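Local coordinates for protein endo-alpha-mannosidase (PDB 4ACY) that probably hydrolyses internal alpha-mannosidic linkages as a family GH99 endo-alpha-mannosidase (EC 3.2.1.130), an enzyme class that acts in N-glycan processing, at residues 105-109 with 137-142; 111-117 with 361-365; 248-252 with 306-310; 263-267 with 313-319. Where two conformers were deposited one is given. Residue numbers count along the deposited sequence, not the author numbering.

Contact 1. Residues 105-109 with 137-142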
loop_
_atom_site.group_PDB
_atom_site.type_symbol
_atom_site.label_atom_id
_atom_site.label_comp_id
_atom_site.label_asym_id
_atom_site.label_seq_id
_atom_site.Cartn_x
_atom_site.Cartn_y
_atom_site.Cartn_z
ATOM N N ILE A 105 4.857 -2.320 -16.280
ATOM C CA ILE A 105 4.693 -3.404 -15.306
ATOM C C ILE A 105 5.990 -4.181 -15.190
ATOM O O ILE A 105 6.460 -4.420 -14.094
ATOM C CB ILE A 105 3.495 -4.333 -15.645
ATOM C CG1 ILE A 105 2.156 -3.578 -15.574
ATOM C CG2 ILE A 105 3.481 -5.567 -14.746
ATOM C CD1 ILE A 105 2.017 -2.637 -14.406
ATOM N N ARG A 106 6.597 -4.533 -16.327
ATOM C CA ARG A 106 7.918 -5.173 -16.297
ATOM C C ARG A 106 8.942 -4.341 -15.521
ATOM O O ARG A 106 9.665 -4.864 -14.671
ATOM C CB ARG A 106 8.436 -5.487 -17.714
ATOM C CG ARG A 106 9.783 -6.185 -17.696
ATOM C CD ARG A 106 10.408 -6.325 -19.086
ATOM N NE ARG A 106 10.873 -5.045 -19.643
ATOM C CZ ARG A 106 11.970 -4.384 -19.255
ATOM N NH1 ARG A 106 12.751 -4.847 -18.289
ATOM N NH2 ARG A 106 12.285 -3.236 -19.840
ATOM N N LYS A 107 8.987 -3.041 -15.803
ATOM C CA LYS A 107 9.919 -2.163 -15.112
ATOM C C LYS A 107 9.644 -2.058 -13.603
ATOM O O LYS A 107 10.580 -2.050 -12.794
ATOM C CB LYS A 107 9.919 -0.784 -15.768
ATOM C CG LYS A 107 10.817 -0.729 -16.988
ATOM C CD LYS A 107 10.628 0.566 -17.752
ATOM C CE LYS A 107 11.615 0.616 -18.928
ATOM N NZ LYS A 107 11.133 1.562 -19.963
ATOM N N HIS A 108 8.366 -1.997 -13.231
ATOM C CA HIS A 108 7.995 -1.928 -11.805
ATOM C C HIS A 108 8.445 -3.170 -11.039
ATOM O O HIS A 108 8.958 -3.083 -9.918
ATOM C CB HIS A 108 6.483 -1.765 -11.638
ATOM C CG HIS A 108 5.978 -0.370 -11.861
ATOM N ND1 HIS A 108 6.800 0.722 -12.045
ATOM C CD2 HIS A 108 4.715 0.107 -11.875
ATOM C CE1 HIS A 108 6.058 1.813 -12.179
ATOM N NE2 HIS A 108 4.791 1.467 -12.068
ATOM N N ILE A 109 8.267 -4.328 -11.666
ATOM C CA ILE A 109 8.696 -5.593 -11.074
ATOM C C ILE A 109 10.224 -5.590 -10.914
ATOM O O ILE A 109 10.744 -5.940 -9.856
ATOM C CB ILE A 109 8.202 -6.811 -11.921
ATOM C CG1 ILE A 109 6.674 -6.956 -11.821
ATOM C CG2 ILE A 109 8.935 -8.098 -11.510
ATOM C CD1 ILE A 109 6.138 -7.187 -10.387
ATOM N N LEU A 137 -1.256 -8.974 -15.759
ATOM C CA LEU A 137 0.102 -8.624 -16.181
ATOM C C LEU A 137 1.059 -8.558 -14.998
ATOM O O LEU A 137 2.207 -8.985 -15.116
ATOM C CB LEU A 137 0.127 -7.275 -16.909
ATOM C CG LEU A 137 -0.668 -7.078 -18.201
ATOM C CD1 LEU A 137 -0.641 -5.603 -18.585
ATOM C CD2 LEU A 137 -0.115 -7.946 -19.312
ATOM N N LEU A 138 0.601 -8.005 -13.872
ATOM C CA LEU A 138 1.441 -7.917 -12.682
ATOM C C LEU A 138 1.835 -9.314 -12.203
ATOM O O LEU A 138 3.002 -9.569 -11.919
ATOM C CB LEU A 138 0.738 -7.134 -11.567
ATOM C CG LEU A 138 1.645 -6.636 -10.442
ATOM C CD1 LEU A 138 2.685 -5.663 -10.971
ATOM C CD2 LEU A 138 0.815 -5.991 -9.337
ATOM N N LEU A 139 0.855 -10.207 -12.130
ATOM C CA LEU A 139 1.094 -11.592 -11.743
ATOM C C LEU A 139 2.080 -12.258 -12.711
ATOM O O LEU A 139 3.075 -12.846 -12.278
ATOM C CB LEU A 139 -0.236 -12.357 -11.700
ATOM C CG LEU A 139 -1.110 -12.046 -10.480
ATOM C CD1 LEU A 139 -2.543 -12.438 -10.742
ATOM C CD2 LEU A 139 -0.559 -12.751 -9.250
ATOM N N ASP A 140 1.814 -12.123 -14.010
ATOM C CA ASP A 140 2.661 -12.732 -15.048
ATOM C C ASP A 140 4.108 -12.259 -14.927
ATOM O O ASP A 140 5.052 -13.067 -14.940
ATOM C CB ASP A 140 2.111 -12.426 -16.452
ATOM C CG ASP A 140 0.864 -13.233 -16.788
ATOM O OD1 ASP A 140 0.551 -14.197 -16.060
ATOM O OD2 ASP A 140 0.185 -12.909 -17.787
ATOM N N GLU A 141 4.282 -10.947 -14.762
ATOM C CA GLU A 141 5.621 -10.378 -14.624
ATOM C C GLU A 141 6.294 -10.739 -13.303
ATOM O O GLU A 141 7.505 -10.992 -13.265
ATOM C CB GLU A 141 5.611 -8.860 -14.877
ATOM C CG GLU A 141 5.172 -8.487 -16.299
ATOM C CD GLU A 141 6.136 -9.009 -17.365
ATOM O OE1 GLU A 141 7.359 -9.019 -17.118
ATOM O OE2 GLU A 141 5.661 -9.420 -18.445
ATOM N N ALA A 142 5.515 -10.794 -12.221
ATOM C CA ALA A 142 6.067 -11.189 -10.925
ATOM C C ALA A 142 6.559 -12.644 -10.958
ATOM O O ALA A 142 7.624 -12.959 -10.419
ATOM C CB ALA A 142 5.032 -10.987 -9.806
#

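Contact 2. Residues 111-117 with 361-365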
loop_
_atom_site.group_PDB
_atom_site.type_symbol
_atom_site.label_atom_id
_atom_site.label_comp_id
_atom_site.label_asym_id
_atom_site.label_seq_id
_atom_site.Cartn_x
_atom_site.Cartn_y
_atom_site.Cartn_z
HETATM N N MSE A 111 12.032 -3.053 -10.465
HETATM C CA MSE A 111 12.330 -2.120 -9.376
HETATM C C MSE A 111 12.146 -2.780 -8.017
HETATM O O MSE A 111 12.885 -2.494 -7.077
HETATM C CB MSE A 111 11.476 -0.861 -9.491
HETATM C CG MSE A 111 11.869 0.009 -10.680
HETATM SE SE MSE A 111 10.555 1.393 -11.001
HETATM C CE MSE A 111 11.544 2.425 -12.320
ATOM N N HIS A 112 11.155 -3.664 -7.908
ATOM C CA HIS A 112 10.989 -4.428 -6.684
ATOM C C HIS A 112 12.168 -5.376 -6.466
ATOM O O HIS A 112 12.658 -5.503 -5.353
ATOM C CB HIS A 112 9.654 -5.162 -6.683
ATOM C CG HIS A 112 8.487 -4.246 -6.489
ATOM N ND1 HIS A 112 7.848 -4.098 -5.274
ATOM C CD2 HIS A 112 7.884 -3.384 -7.338
ATOM C CE1 HIS A 112 6.869 -3.216 -5.400
ATOM N NE2 HIS A 112 6.872 -2.763 -6.640
ATOM N N ILE A 113 12.637 -6.014 -7.543
ATOM C CA ILE A 113 13.846 -6.849 -7.450
ATOM C C ILE A 113 15.045 -6.017 -6.946
ATOM O O ILE A 113 15.768 -6.440 -6.037
ATOM C CB ILE A 113 14.135 -7.587 -8.794
ATOM C CG1 ILE A 113 12.982 -8.539 -9.156
ATOM C CG2 ILE A 113 15.472 -8.327 -8.748
ATOM C CD1 ILE A 113 12.492 -9.471 -8.014
ATOM N N LYS A 114 15.221 -4.815 -7.489
ATOM C CA LYS A 114 16.257 -3.903 -6.986
ATOM C C LYS A 114 16.104 -3.607 -5.483
ATOM O O LYS A 114 17.095 -3.582 -4.755
ATOM C CB LYS A 114 16.286 -2.605 -7.806
ATOM C CG LYS A 114 17.347 -1.599 -7.328
ATOM C CD LYS A 114 17.338 -0.282 -8.123
ATOM C CE LYS A 114 17.833 -0.459 -9.551
ATOM N NZ LYS A 114 17.743 0.826 -10.303
ATOM N N ALA A 115 14.864 -3.421 -5.019
ATOM C CA ALA A 115 14.586 -3.100 -3.610
ATOM C C ALA A 115 14.564 -4.324 -2.687
ATOM O O ALA A 115 14.445 -4.184 -1.461
ATOM C CB ALA A 115 13.250 -2.334 -3.498
ATOM N N ASN A 116 14.692 -5.518 -3.275
ATOM C CA ASN A 116 14.608 -6.796 -2.547
ATOM C C ASN A 116 13.227 -7.038 -1.919
ATOM O O ASN A 116 13.098 -7.808 -0.964
ATOM C CB ASN A 116 15.675 -6.913 -1.449
ATOM C CG ASN A 116 17.076 -7.077 -1.999
ATOM O OD1 ASN A 116 18.046 -7.114 -1.241
ATOM N ND2 ASN A 116 17.195 -7.174 -3.313
ATOM N N VAL A 117 12.212 -6.378 -2.466
ATOM C CA VAL A 117 10.838 -6.506 -1.964
ATOM C C VAL A 117 10.142 -7.608 -2.767
ATOM O O VAL A 117 9.938 -7.473 -3.970
ATOM C CB VAL A 117 10.073 -5.153 -2.072
ATOM C CG1 VAL A 117 8.572 -5.325 -1.711
ATOM C CG2 VAL A 117 10.737 -4.072 -1.194
ATOM N N LEU A 361 14.883 2.915 -3.794
ATOM C CA LEU A 361 14.936 1.485 -4.108
ATOM C C LEU A 361 16.190 0.867 -3.505
ATOM O O LEU A 361 16.116 -0.180 -2.859
ATOM C CB LEU A 361 14.896 1.252 -5.622
ATOM C CG LEU A 361 13.696 1.733 -6.421
ATOM C CD1 LEU A 361 13.872 1.271 -7.841
ATOM C CD2 LEU A 361 12.383 1.164 -5.841
ATOM N N ILE A 362 17.338 1.517 -3.727
ATOM C CA ILE A 362 18.615 1.111 -3.118
ATOM C C ILE A 362 18.537 1.014 -1.602
ATOM O O ILE A 362 18.966 0.020 -1.007
ATOM C CB ILE A 362 19.756 2.099 -3.525
ATOM C CG1 ILE A 362 19.934 2.092 -5.047
ATOM C CG2 ILE A 362 21.055 1.762 -2.801
ATOM C CD1 ILE A 362 20.776 3.271 -5.601
ATOM N N ARG A 363 17.973 2.046 -0.975
ATOM C CA ARG A 363 17.913 2.116 0.480
ATOM C C ARG A 363 16.923 1.092 1.059
ATOM O O ARG A 363 17.120 0.588 2.170
ATOM C CB ARG A 363 17.572 3.540 0.929
ATOM C CG ARG A 363 17.879 3.853 2.389
ATOM C CD ARG A 363 19.369 3.671 2.694
ATOM N NE ARG A 363 19.704 4.106 4.041
ATOM C CZ ARG A 363 20.871 3.847 4.637
ATOM N NH1 ARG A 363 21.810 3.137 4.009
ATOM N NH2 ARG A 363 21.097 4.289 5.856
ATOM N N THR A 364 15.857 0.799 0.313
ATOM C CA THR A 364 14.941 -0.284 0.686
ATOM C C THR A 364 15.668 -1.640 0.767
ATOM O O THR A 364 15.518 -2.368 1.753
ATOM C CB THR A 364 13.738 -0.378 -0.277
ATOM O OG1 THR A 364 12.991 0.845 -0.213
ATOM C CG2 THR A 364 12.805 -1.537 0.126
ATOM N N ALA A 365 16.467 -1.949 -0.254
ATOM C CA ALA A 365 17.265 -3.182 -0.272
ATOM C C ALA A 365 18.143 -3.298 0.970
ATOM O O ALA A 365 18.246 -4.380 1.550
ATOM C CB ALA A 365 18.114 -3.261 -1.534
#

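Contact 3. Residues 248-252 with 306-310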
loop_
_atom_site.group_PDB
_atom_site.type_symbol
_atom_site.label_atom_id
_atom_site.label_comp_id
_atom_site.label_asym_id
_atom_site.label_seq_id
_atom_site.Cartn_x
_atom_site.Cartn_y
_atom_site.Cartn_z
ATOM N N TYR A 248 -0.705 1.471 7.832
ATOM C CA TYR A 248 -0.756 2.203 6.564
ATOM C C TYR A 248 -0.019 3.552 6.479
ATOM O O TYR A 248 0.927 3.698 5.705
ATOM C CB TYR A 248 -2.172 2.325 5.952
ATOM C CG TYR A 248 -2.027 2.878 4.567
ATOM C CD1 TYR A 248 -1.556 2.068 3.535
ATOM C CD2 TYR A 248 -2.226 4.244 4.309
ATOM C CE1 TYR A 248 -1.327 2.583 2.259
ATOM C CE2 TYR A 248 -1.996 4.775 3.017
ATOM C CZ TYR A 248 -1.553 3.932 2.008
ATOM O OH TYR A 248 -1.330 4.419 0.730
ATOM N N PHE A 249 -0.492 4.544 7.235
ATOM C CA PHE A 249 -0.095 5.936 6.988
ATOM C C PHE A 249 1.406 6.163 7.114
ATOM O O PHE A 249 2.002 5.798 8.109
ATOM C CB PHE A 249 -0.892 6.871 7.898
ATOM C CG PHE A 249 -2.362 6.709 7.728
ATOM C CD1 PHE A 249 -2.984 7.163 6.560
ATOM C CD2 PHE A 249 -3.119 6.049 8.690
ATOM C CE1 PHE A 249 -4.354 6.983 6.358
ATOM C CE2 PHE A 249 -4.495 5.863 8.504
ATOM C CZ PHE A 249 -5.113 6.332 7.338
ATOM N N ALA A 250 2.004 6.759 6.083
ATOM C CA ALA A 250 3.458 6.916 6.052
ATOM C C ALA A 250 3.920 8.092 6.893
ATOM O O ALA A 250 5.112 8.209 7.181
ATOM C CB ALA A 250 3.937 7.094 4.643
ATOM N N ALA A 251 2.989 8.985 7.238
ATOM C CA ALA A 251 3.347 10.194 7.992
ATOM C C ALA A 251 3.320 9.897 9.487
ATOM O O ALA A 251 2.265 9.568 10.048
ATOM C CB ALA A 251 2.418 11.323 7.660
ATOM N N THR A 252 4.494 9.989 10.120
ATOM C CA THR A 252 4.618 9.674 11.541
ATOM C C THR A 252 3.654 10.556 12.330
ATOM O O THR A 252 3.594 11.770 12.112
ATOM C CB THR A 252 6.060 9.856 12.062
ATOM O OG1 THR A 252 6.546 11.139 11.666
ATOM C CG2 THR A 252 6.968 8.791 11.492
ATOM N N TYR A 306 14.396 10.247 7.117
ATOM C CA TYR A 306 13.045 9.943 7.569
ATOM C C TYR A 306 12.762 8.458 7.372
ATOM O O TYR A 306 12.289 7.782 8.283
ATOM C CB TYR A 306 12.050 10.786 6.787
ATOM C CG TYR A 306 10.613 10.562 7.207
ATOM C CD1 TYR A 306 9.850 9.570 6.611
ATOM C CD2 TYR A 306 10.025 11.347 8.202
ATOM C CE1 TYR A 306 8.520 9.352 6.988
ATOM C CE2 TYR A 306 8.695 11.149 8.582
ATOM C CZ TYR A 306 7.954 10.150 7.970
ATOM O OH TYR A 306 6.638 9.953 8.315
ATOM N N TYR A 307 13.084 7.960 6.179
ATOM C CA TYR A 307 12.888 6.554 5.846
ATOM C C TYR A 307 13.722 5.663 6.767
ATOM O O TYR A 307 13.215 4.701 7.317
ATOM C CB TYR A 307 13.297 6.326 4.402
ATOM C CG TYR A 307 12.813 5.050 3.745
ATOM C CD1 TYR A 307 11.527 4.538 3.994
ATOM C CD2 TYR A 307 13.623 4.388 2.808
ATOM C CE1 TYR A 307 11.068 3.383 3.355
ATOM C CE2 TYR A 307 13.170 3.229 2.157
ATOM C CZ TYR A 307 11.896 2.739 2.430
ATOM O OH TYR A 307 11.426 1.604 1.792
ATOM N N ASP A 308 15.006 5.989 6.914
ATOM C CA ASP A 308 15.884 5.245 7.831
ATOM C C ASP A 308 15.307 5.129 9.227
ATOM O O ASP A 308 15.286 4.046 9.803
ATOM C CB ASP A 308 17.261 5.903 7.945
ATOM C CG ASP A 308 18.105 5.751 6.708
ATOM O OD1 ASP A 308 17.716 5.040 5.743
ATOM O OD2 ASP A 308 19.183 6.390 6.693
ATOM N N ASP A 309 14.874 6.251 9.795
ATOM C CA ASP A 309 14.337 6.247 11.158
ATOM C C ASP A 309 13.088 5.365 11.282
ATOM O O ASP A 309 12.932 4.591 12.243
ATOM C CB ASP A 309 14.012 7.681 11.612
ATOM C CG ASP A 309 15.261 8.528 11.900
ATOM O OD1 ASP A 309 16.372 7.983 12.066
ATOM O OD2 ASP A 309 15.130 9.765 11.993
HETATM N N MSE A 310 12.201 5.482 10.298
HETATM C CA MSE A 310 10.935 4.759 10.346
HETATM C C MSE A 310 11.150 3.256 10.127
HETATM O O MSE A 310 10.550 2.429 10.823
HETATM C CB MSE A 310 9.938 5.321 9.324
HETATM C CG MSE A 310 8.500 4.921 9.611
HETATM SE SE MSE A 310 7.279 6.033 8.605
HETATM C CE MSE A 310 5.631 5.623 9.558
#

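Contact 4. Residues 263-267 with 313-319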
loop_
_atom_site.group_PDB
_atom_site.type_symbol
_atom_site.label_atom_id
_atom_site.label_comp_id
_atom_site.label_asym_id
_atom_site.label_seq_id
_atom_site.Cartn_x
_atom_site.Cartn_y
_atom_site.Cartn_z
ATOM N N TRP A 263 5.134 1.153 18.295
ATOM C CA TRP A 263 5.265 -0.117 17.581
ATOM C C TRP A 263 5.723 -1.313 18.429
ATOM O O TRP A 263 5.181 -2.407 18.286
ATOM C CB TRP A 263 6.108 0.052 16.319
ATOM C CG TRP A 263 5.386 0.845 15.246
ATOM C CD1 TRP A 263 4.080 1.229 15.251
ATOM C CD2 TRP A 263 5.933 1.293 14.001
ATOM N NE1 TRP A 263 3.779 1.913 14.093
ATOM C CE2 TRP A 263 4.897 1.958 13.302
ATOM C CE3 TRP A 263 7.195 1.196 13.407
ATOM C CZ2 TRP A 263 5.089 2.536 12.027
ATOM C CZ3 TRP A 263 7.393 1.782 12.139
ATOM C CH2 TRP A 263 6.335 2.426 11.465
ATOM N N LYS A 264 6.701 -1.119 19.309
ATOM C CA LYS A 264 7.090 -2.201 20.233
ATOM C C LYS A 264 5.907 -2.714 21.071
ATOM O O LYS A 264 5.680 -3.927 21.176
ATOM C CB LYS A 264 8.259 -1.775 21.128
ATOM C CG LYS A 264 9.579 -1.742 20.396
ATOM C CD LYS A 264 10.740 -1.482 21.357
ATOM C CE LYS A 264 12.066 -1.505 20.613
ATOM N NZ LYS A 264 13.229 -1.364 21.533
ATOM N N SER A 265 5.146 -1.788 21.641
ATOM C CA SER A 265 3.961 -2.131 22.438
ATOM C C SER A 265 2.872 -2.838 21.605
ATOM O O SER A 265 2.227 -3.775 22.067
ATOM C CB SER A 265 3.437 -0.874 23.142
ATOM O OG SER A 265 2.198 -1.108 23.789
HETATM N N MSE A 266 2.676 -2.400 20.367
HETATM C CA MSE A 266 1.675 -3.025 19.511
HETATM C C MSE A 266 2.078 -4.448 19.135
HETATM O O MSE A 266 1.233 -5.356 19.102
HETATM C CB MSE A 266 1.398 -2.153 18.284
HETATM C CG MSE A 266 0.618 -0.901 18.651
HETATM SE SE MSE A 266 0.721 0.510 17.312
HETATM C CE MSE A 266 -0.290 -0.376 15.920
ATOM N N GLN A 267 3.369 -4.642 18.878
ATOM C CA GLN A 267 3.911 -5.980 18.614
ATOM C C GLN A 267 3.706 -6.884 19.823
ATOM O O GLN A 267 3.362 -8.057 19.679
ATOM C CB GLN A 267 5.404 -5.909 18.267
ATOM C CG GLN A 267 6.143 -7.278 18.222
ATOM C CD GLN A 267 5.605 -8.245 17.159
ATOM O OE1 GLN A 267 4.781 -7.889 16.316
ATOM N NE2 GLN A 267 6.073 -9.492 17.213
ATOM N N ALA A 313 12.694 1.663 13.191
ATOM C CA ALA A 313 11.640 1.463 14.200
ATOM C C ALA A 313 10.786 0.217 13.911
ATOM O O ALA A 313 10.440 -0.530 14.826
ATOM C CB ALA A 313 10.757 2.694 14.306
ATOM N N ALA A 314 10.445 0.006 12.644
ATOM C CA ALA A 314 9.657 -1.167 12.249
ATOM C C ALA A 314 10.420 -2.463 12.529
ATOM O O ALA A 314 9.860 -3.407 13.076
ATOM C CB ALA A 314 9.237 -1.089 10.797
ATOM N N ILE A 315 11.705 -2.493 12.194
ATOM C CA ILE A 315 12.527 -3.684 12.438
ATOM C C ILE A 315 12.669 -3.925 13.942
ATOM O O ILE A 315 12.481 -5.050 14.416
ATOM C CB ILE A 315 13.907 -3.567 11.758
ATOM C CG1 ILE A 315 13.751 -3.598 10.227
ATOM C CG2 ILE A 315 14.856 -4.691 12.227
ATOM C CD1 ILE A 315 14.992 -3.146 9.492
ATOM N N GLU A 316 12.973 -2.859 14.681
ATOM C CA GLU A 316 13.182 -2.948 16.132
ATOM C C GLU A 316 11.930 -3.330 16.924
ATOM O O GLU A 316 12.032 -3.791 18.063
ATOM C CB GLU A 316 13.775 -1.642 16.675
ATOM C CG GLU A 316 15.255 -1.487 16.406
ATOM C CD GLU A 316 15.848 -0.223 17.012
ATOM O OE1 GLU A 316 15.095 0.594 17.598
ATOM O OE2 GLU A 316 17.083 -0.045 16.901
ATOM N N SER A 317 10.753 -3.136 16.334
ATOM C CA SER A 317 9.504 -3.513 16.997
ATOM C C SER A 317 9.412 -5.021 17.210
ATOM O O SER A 317 8.684 -5.478 18.092
ATOM C CB SER A 317 8.296 -3.045 16.185
ATOM O OG SER A 317 8.113 -3.860 15.036
ATOM N N GLY A 318 10.132 -5.782 16.378
ATOM C CA GLY A 318 10.062 -7.246 16.396
ATOM C C GLY A 318 8.981 -7.839 15.490
ATOM O O GLY A 318 8.769 -9.054 15.487
ATOM N N ALA A 319 8.297 -6.990 14.718
ATOM C CA ALA A 319 7.289 -7.450 13.756
ATOM C C ALA A 319 7.908 -8.443 12.783
ATOM O O ALA A 319 9.098 -8.339 12.454
ATOM C CB ALA A 319 6.703 -6.279 12.996
#

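Contact 1. Residues 105-109 with 137-142
Helix segments 105-109 and 137-142 pack side by side. Their axes come within 9.2 Å and cross at -49°, with N-to-C directions closer to parallel than to antiparallel. No hydrogen bond spans the interface, which buries 343 Å² in all. Leu137 approaches closest with its O, 3.7 Å from Ile105 CG2; its CB lies 4.3 Å from that atom. Leu138 has the nearest CA to that of Ile105, at 6.2 Å. Its CB leaves sideways, but the end of the side chain turns in. Leu138 CD1 therefore reaches both isoleucines, 3.9 Å from Ile105 CG2 and 3.8 Å from Ile109 CD1. One helical turn on, Glu141 points toward the partner and packs through its aliphatic part. Glu141 CG is 3.7 Å from Ile105 CG2, and Glu141 CB is 3.8 Å from Ile109 CG1. The carboxylate lies at the outer margin, where Glu141 OE1 approaches Arg106 CB at 3.7 Å. The Arg106 guanidinium leads away and forms a salt bridge with Glu103. Ala142 is small enough to admit Ile109, with its CB 4.0 Å from Ile109 CD1. The contact joins helix 102-115 to helix 133-145, successive helices of the TIM-barrel fold. On the barrel side, Ile105 and Leu138 touch Tyr46 of strand 42-46. Ile109 and Leu138 rest on Leu120 of strand 117-124, the strand that links these two helices.

Contact 2. Residues 111-117 with 361-365
The C-terminal end of helix 102-115 packs against helix 359-376. The short axes of 111-115 and 361-365 approach to 8.1 Å at 44°. The first residue to touch is Met111, a selenomethionine. Its CB is 3.6 Å from Leu361 CD1, while the end of its side chain leads away. Lys114 lays its aliphatic part on the same leucine, with CD 3.8 Å from Leu361 CD1. Its ammonium group goes on to a salt bridge with Asp358. Ala115 sits at the tightest point, its CA just 4.3 Å from that of Ala365. Two CA-H...O contacts form here: Ala115 CA to Leu361 O at 3.4 Å, and Ala365 CA to Ala115 O at 3.2 Å. Asn116 has positive phi and ends the helix in a Schellman motif. The bonds back are Asn116 N to Ile113 O at 3.1 Å and Val117 N to His112 O at 3.0 Å. Asn116 ND2 also bonds Ile113 O at 3.2 Å. Val117 opens the next strand, and its CG2 meets Thr364 CG2 at 3.5 Å. Thr364 OG1 has its polar partners elsewhere, in Tyr360 and Tyr307. In TIM-barrel order these are the first and last helices of the barrel wall, so the contact closes the ring of helices. The chemistry is apolar packing plus CA-H...O contacts, without a conventional hydrogen bond across. The small alanine side chains at the crossing suit this close backbone approach.

Contact 3. Residues 248-252 with 306-310
Tyr306 and Met310, one turn apart on a helix, both extend toward the loop 248-252. Tyr306 has chi1 in the t well, which carries its hydroxyl to the loop backbone. There Tyr306 OH donates to Ala250 O at 2.6 Å and accepts from Thr252 N at 2.8 Å. One hydroxyl thus holds two backbone groups on either side of Ala251. Met310, a selenomethionine, is t at all three chi angles. This stretched form brings its SE to 3.4 Å from Ala250 O and its CE to 3.9 Å from Thr252 CG2. Thr252 takes the p rotamer, and its CG2 lies 3.4 Å from Tyr306 OH. Phe249 sets off sideways and its ring ends far from the helix, edge-to-face with Phe254. The loop follows strand 244-246, and helix 305-316 follows the next strand, 276-281. Pinning a loop at the C-terminal end of a strand fits a TIM barrel, whose active site lies at that end of the strands.

Contact 4. Residues 263-267 with 313-319
The backbones of these two segments come unusually close, with Lys264 CA 4.2 Å from Ser317 CA, yet no hydrogen bond crosses. The nearest polar approach, Gln267 NE2 to Gly318 O at 3.2 Å, has a poor angle. The contact lies where the first turn of helix 263-272 meets the end of helix 305-316. The Ser317 hydroxyl bonds within its own segment. Its OG donates to Ala314 O at 2.7 Å and accepts from Ala319 N at 3.2 Å, the latter forming an ST turn. Ser317 CB packs 3.8 Å from Trp263 CB. Gly318 leaves the helix with positive phi, where a CB would jam against the carbonyl O of Ser317. Trp263 points toward the other helix and meets it with its ring edge. Its CE3 is 3.5 Å from Ala314 N, and its CZ3 is 3.7 Å from Ala314 CB. Within 313-319 the indole edge meets Ala313 and Ala314, whose short side chains leave room for it. Lys264 stretches along the outer side, with CE 3.4 Å from Glu316 O. Gln267 folds over the turn, with CG 3.1 Å from Ser317 O. These are neighbouring helices of the barrel wall, on either side of strand 276-281 in the chain. Trp263 stacks edge-to-face on Phe277 of that strand and bonds Ala257 O through NE1. Ala314 packs on Val281 and Ile322 of strand 322-324, while Ile315 faces helix 359-376.

From the N terminus, helix 102-115 enters contacts 1 and 2. Contact 1 closes first, a short loop holding strand 117-124. Contact 2 stays open until 361-365, so the two cross, and it spans most of the barrel. Contacts 3 and 4 are nested inside that long loop, after contact 1. Their segments alternate along the chain, so they cross; both end on helix 305-316, and Met310 O packs 3.5 Å from Trp263 CZ3. Contact 2 meets contact 3 through the Arg363 NE to Asp308 OD1 salt bridge, 2.8 Å. Helices 133-145, 102-115, 359-376, 305-316 and 263-272 are thus tied consecutively around the barrel, and contact 3 adds the loop after strand 244-246 to helix 305-316.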